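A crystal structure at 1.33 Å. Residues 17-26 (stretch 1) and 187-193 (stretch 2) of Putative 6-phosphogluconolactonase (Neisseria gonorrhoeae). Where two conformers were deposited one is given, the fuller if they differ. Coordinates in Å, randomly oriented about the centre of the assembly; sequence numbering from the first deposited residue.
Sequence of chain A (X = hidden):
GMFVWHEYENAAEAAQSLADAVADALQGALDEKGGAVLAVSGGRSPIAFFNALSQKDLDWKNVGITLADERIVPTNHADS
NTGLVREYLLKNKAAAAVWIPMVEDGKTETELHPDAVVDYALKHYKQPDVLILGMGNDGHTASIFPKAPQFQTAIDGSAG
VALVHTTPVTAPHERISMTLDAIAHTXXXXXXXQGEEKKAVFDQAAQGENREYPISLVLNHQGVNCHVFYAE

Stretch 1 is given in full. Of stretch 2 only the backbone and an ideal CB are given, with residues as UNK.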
# COMPACT_ATOMS: atom_id res chain seq x y z
N SER A 17 8.34 10.80 -11.20
CA SER A 17 7.11 10.86 -11.97
C SER A 17 5.91 10.29 -11.18
O SER A 17 4.80 10.78 -11.30
CB SER A 17 7.29 10.10 -13.28
OG SER A 17 8.19 10.77 -14.15
N LEU A 18 6.15 9.26 -10.36
CA LEU A 18 5.13 8.73 -9.46
C LEU A 18 4.83 9.77 -8.38
O LEU A 18 3.67 10.03 -8.07
CB LEU A 18 5.58 7.40 -8.87
CG LEU A 18 4.57 6.74 -7.92
CD1 LEU A 18 3.20 6.55 -8.54
CD2 LEU A 18 5.16 5.46 -7.37
N ALA A 19 5.87 10.38 -7.79
CA ALA A 19 5.64 11.41 -6.79
C ALA A 19 4.77 12.56 -7.35
O ALA A 19 3.89 13.10 -6.68
CB ALA A 19 6.97 11.94 -6.25
N ASP A 20 5.06 12.95 -8.60
CA ASP A 20 4.35 14.04 -9.23
C ASP A 20 2.87 13.66 -9.37
O ASP A 20 1.97 14.46 -9.07
CB ASP A 20 4.92 14.37 -10.60
CG ASP A 20 6.30 14.99 -10.55
OD1 ASP A 20 6.78 15.41 -9.48
OD2 ASP A 20 6.93 15.01 -11.67
N ALA A 21 2.59 12.45 -9.84
CA ALA A 21 1.22 11.99 -10.06
C ALA A 21 0.48 11.83 -8.74
O ALA A 21 -0.70 12.17 -8.64
CB ALA A 21 1.20 10.67 -10.86
N VAL A 22 1.15 11.28 -7.72
CA VAL A 22 0.52 11.11 -6.42
C VAL A 22 0.23 12.46 -5.77
O VAL A 22 -0.85 12.64 -5.19
CB VAL A 22 1.40 10.17 -5.53
CG1 VAL A 22 0.97 10.27 -4.06
CG2 VAL A 22 1.41 8.75 -6.06
N ALA A 23 1.16 13.41 -5.85
CA ALA A 23 0.93 14.72 -5.32
C ALA A 23 -0.27 15.38 -6.00
O ALA A 23 -1.11 15.98 -5.31
CB ALA A 23 2.18 15.60 -5.46
N ASP A 24 -0.38 15.21 -7.31
CA ASP A 24 -1.53 15.79 -8.02
C ASP A 24 -2.85 15.13 -7.56
O ASP A 24 -3.87 15.81 -7.36
CB ASP A 24 -1.39 15.64 -9.52
CG ASP A 24 -0.39 16.60 -10.12
OD1 ASP A 24 0.07 17.56 -9.43
OD2 ASP A 24 -0.05 16.35 -11.31
N ALA A 25 -2.83 13.82 -7.33
CA ALA A 25 -4.06 13.12 -6.86
C ALA A 25 -4.41 13.58 -5.44
O ALA A 25 -5.58 13.81 -5.10
CB ALA A 25 -3.83 11.60 -6.93
N LEU A 26 -3.42 13.72 -4.55
CA LEU A 26 -3.67 14.24 -3.23
C LEU A 26 -4.25 15.65 -3.27
O LEU A 26 -5.15 15.99 -2.52
CB LEU A 26 -2.42 14.18 -2.37
CG LEU A 26 -1.98 12.76 -1.97
CD1 LEU A 26 -0.56 12.84 -1.32
CD2 LEU A 26 -2.96 12.05 -1.02
N UNK A 187 -10.16 5.76 -4.33
CA UNK A 187 -10.40 6.54 -5.51
C UNK A 187 -9.28 6.51 -6.54
O UNK A 187 -9.52 6.48 -7.75
CB UNK A 187 -10.67 7.99 -5.10
N UNK A 188 -8.04 6.55 -6.09
CA UNK A 188 -6.91 6.57 -7.00
C UNK A 188 -5.92 5.49 -6.53
O UNK A 188 -5.36 5.64 -5.44
CB UNK A 188 -6.26 7.95 -7.05
N UNK A 189 -5.69 4.48 -7.37
CA UNK A 189 -4.81 3.37 -7.07
C UNK A 189 -3.63 3.40 -8.03
O UNK A 189 -3.79 3.41 -9.25
CB UNK A 189 -5.56 2.04 -7.16
N UNK A 190 -2.45 3.38 -7.46
CA UNK A 190 -1.19 3.32 -8.19
C UNK A 190 -0.49 1.99 -7.87
O UNK A 190 -0.63 1.48 -6.77
CB UNK A 190 -0.30 4.51 -7.83
N UNK A 191 0.26 1.45 -8.82
CA UNK A 191 1.12 0.27 -8.63
C UNK A 191 2.52 0.67 -9.11
O UNK A 191 2.67 1.13 -10.27
CB UNK A 191 0.59 -0.95 -9.39
N UNK A 192 3.51 0.46 -8.26
CA UNK A 192 4.89 0.68 -8.62
C UNK A 192 5.65 -0.62 -8.59
O UNK A 192 5.61 -1.33 -7.59
CB UNK A 192 5.54 1.70 -7.69
N UNK A 193 6.27 -0.96 -9.72
CA UNK A 193 7.03 -2.20 -9.87
C UNK A 193 8.32 -1.89 -10.63
O UNK A 193 8.38 -0.94 -11.39
CB UNK A 193 6.21 -3.27 -10.60

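A helix and a strand run nearly antiparallel here, at 169°, with their axes 10.2 Å apart at closest approach. The helix offers the strand a strip of small and branched apolar groups: Leu18, Ala21, Val22 and Ala25.

Position 187 lies before the strand, with phi/psi of -63/-40, a conformation open to nearly any residue. Its ideal CB has nothing of the helix within 5.5 Å, so the contact sets no demand. The deposited residue is Gly187, and there would have been room for a CB.

At position 188 the backbone has become extended, and CA-to-CB points toward the helix, with the ideal CB 4.4 Å from Ala25 CB. A methyl group offers neither charge nor hydrogen bond, so an aliphatic chain, a flat ring or a long polar chain with an apolar stem would all suit. The residue is His188. With chi1 at m, its ring presents one face to the methyl group, Ala25 CB lying 4.2 Å from His188 CG.

Position 189 is out of reach, and its beta angles would favour a branched side chain without dictating one; it is Val189.

Position 190 is the centre of the contact. CA-to-CB points toward the helix, and the ideal CB is 4.1 Å from Leu18 CD1 and 4.9 Å from Val22 CG2. Beyond these, Ala21 and Ala25 carry only methyls, leaving space for a long apolar chain: leucine, methionine or an aromatic ring are all plausible. Phe190 takes the space with chi1 at m, and more of its surface is covered by the helix than that of any other residue of the strand. Val22 CG2 sits over one ring face, 4.0 Å from the centroid of the Phe190 ring and 9° off its normal, a CH-pi contact. Ala25 CB comes to the ring edge, 4.3 Å from Phe190 CE1, while Leu18 CD1 packs 3.6 Å from Phe190 CD2 and Ala21 CB 3.8 Å from Phe190 CE2.

Position 191 points away, so the helix cannot choose its side chain; it is Leu191.

At position 192 CA-to-CB again points toward the helix, but the ideal CB is already 3.8 Å from Leu18 CD2. A small apolar residue fits without further adjustment, whereas a larger one would have to steer around that methyl. Ala192 fits directly. Leu18, whose CA-to-CB bond points sideways, reaches both this residue and Phe190 with its tip.

Position 193 is out of reach of the helix, and its extended backbone suits a beta-branched residue; it is Ile193.

Stretch 2, residues 187-193: GHVFLAI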
# COMPACT_ATOMS: atom_id res chain seq x y z
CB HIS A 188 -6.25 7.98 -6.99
CG HIS A 188 -7.18 9.07 -7.42
ND1 HIS A 188 -7.27 9.46 -8.74
CD2 HIS A 188 -8.05 9.84 -6.73
CE1 HIS A 188 -8.18 10.43 -8.84
NE2 HIS A 188 -8.67 10.66 -7.64
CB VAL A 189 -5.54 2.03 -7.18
CG1 VAL A 189 -4.60 0.86 -6.85
CG2 VAL A 189 -6.76 2.02 -6.21
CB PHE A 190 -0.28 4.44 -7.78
CG PHE A 190 -0.76 5.80 -8.15
CD1 PHE A 190 -1.67 6.50 -7.33
CD2 PHE A 190 -0.33 6.39 -9.30
CE1 PHE A 190 -2.13 7.76 -7.73
CE2 PHE A 190 -0.75 7.62 -9.66
CZ PHE A 190 -1.68 8.29 -8.90
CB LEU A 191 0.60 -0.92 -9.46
CG LEU A 191 1.50 -2.16 -9.43
CD1 LEU A 191 1.62 -2.75 -8.03
CD2 LEU A 191 0.97 -3.21 -10.40
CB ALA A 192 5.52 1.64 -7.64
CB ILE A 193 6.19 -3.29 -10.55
CG1 ILE A 193 5.53 -2.81 -11.83
CG2 ILE A 193 5.22 -3.99 -9.55
CD1 ILE A 193 5.13 -3.94 -12.80
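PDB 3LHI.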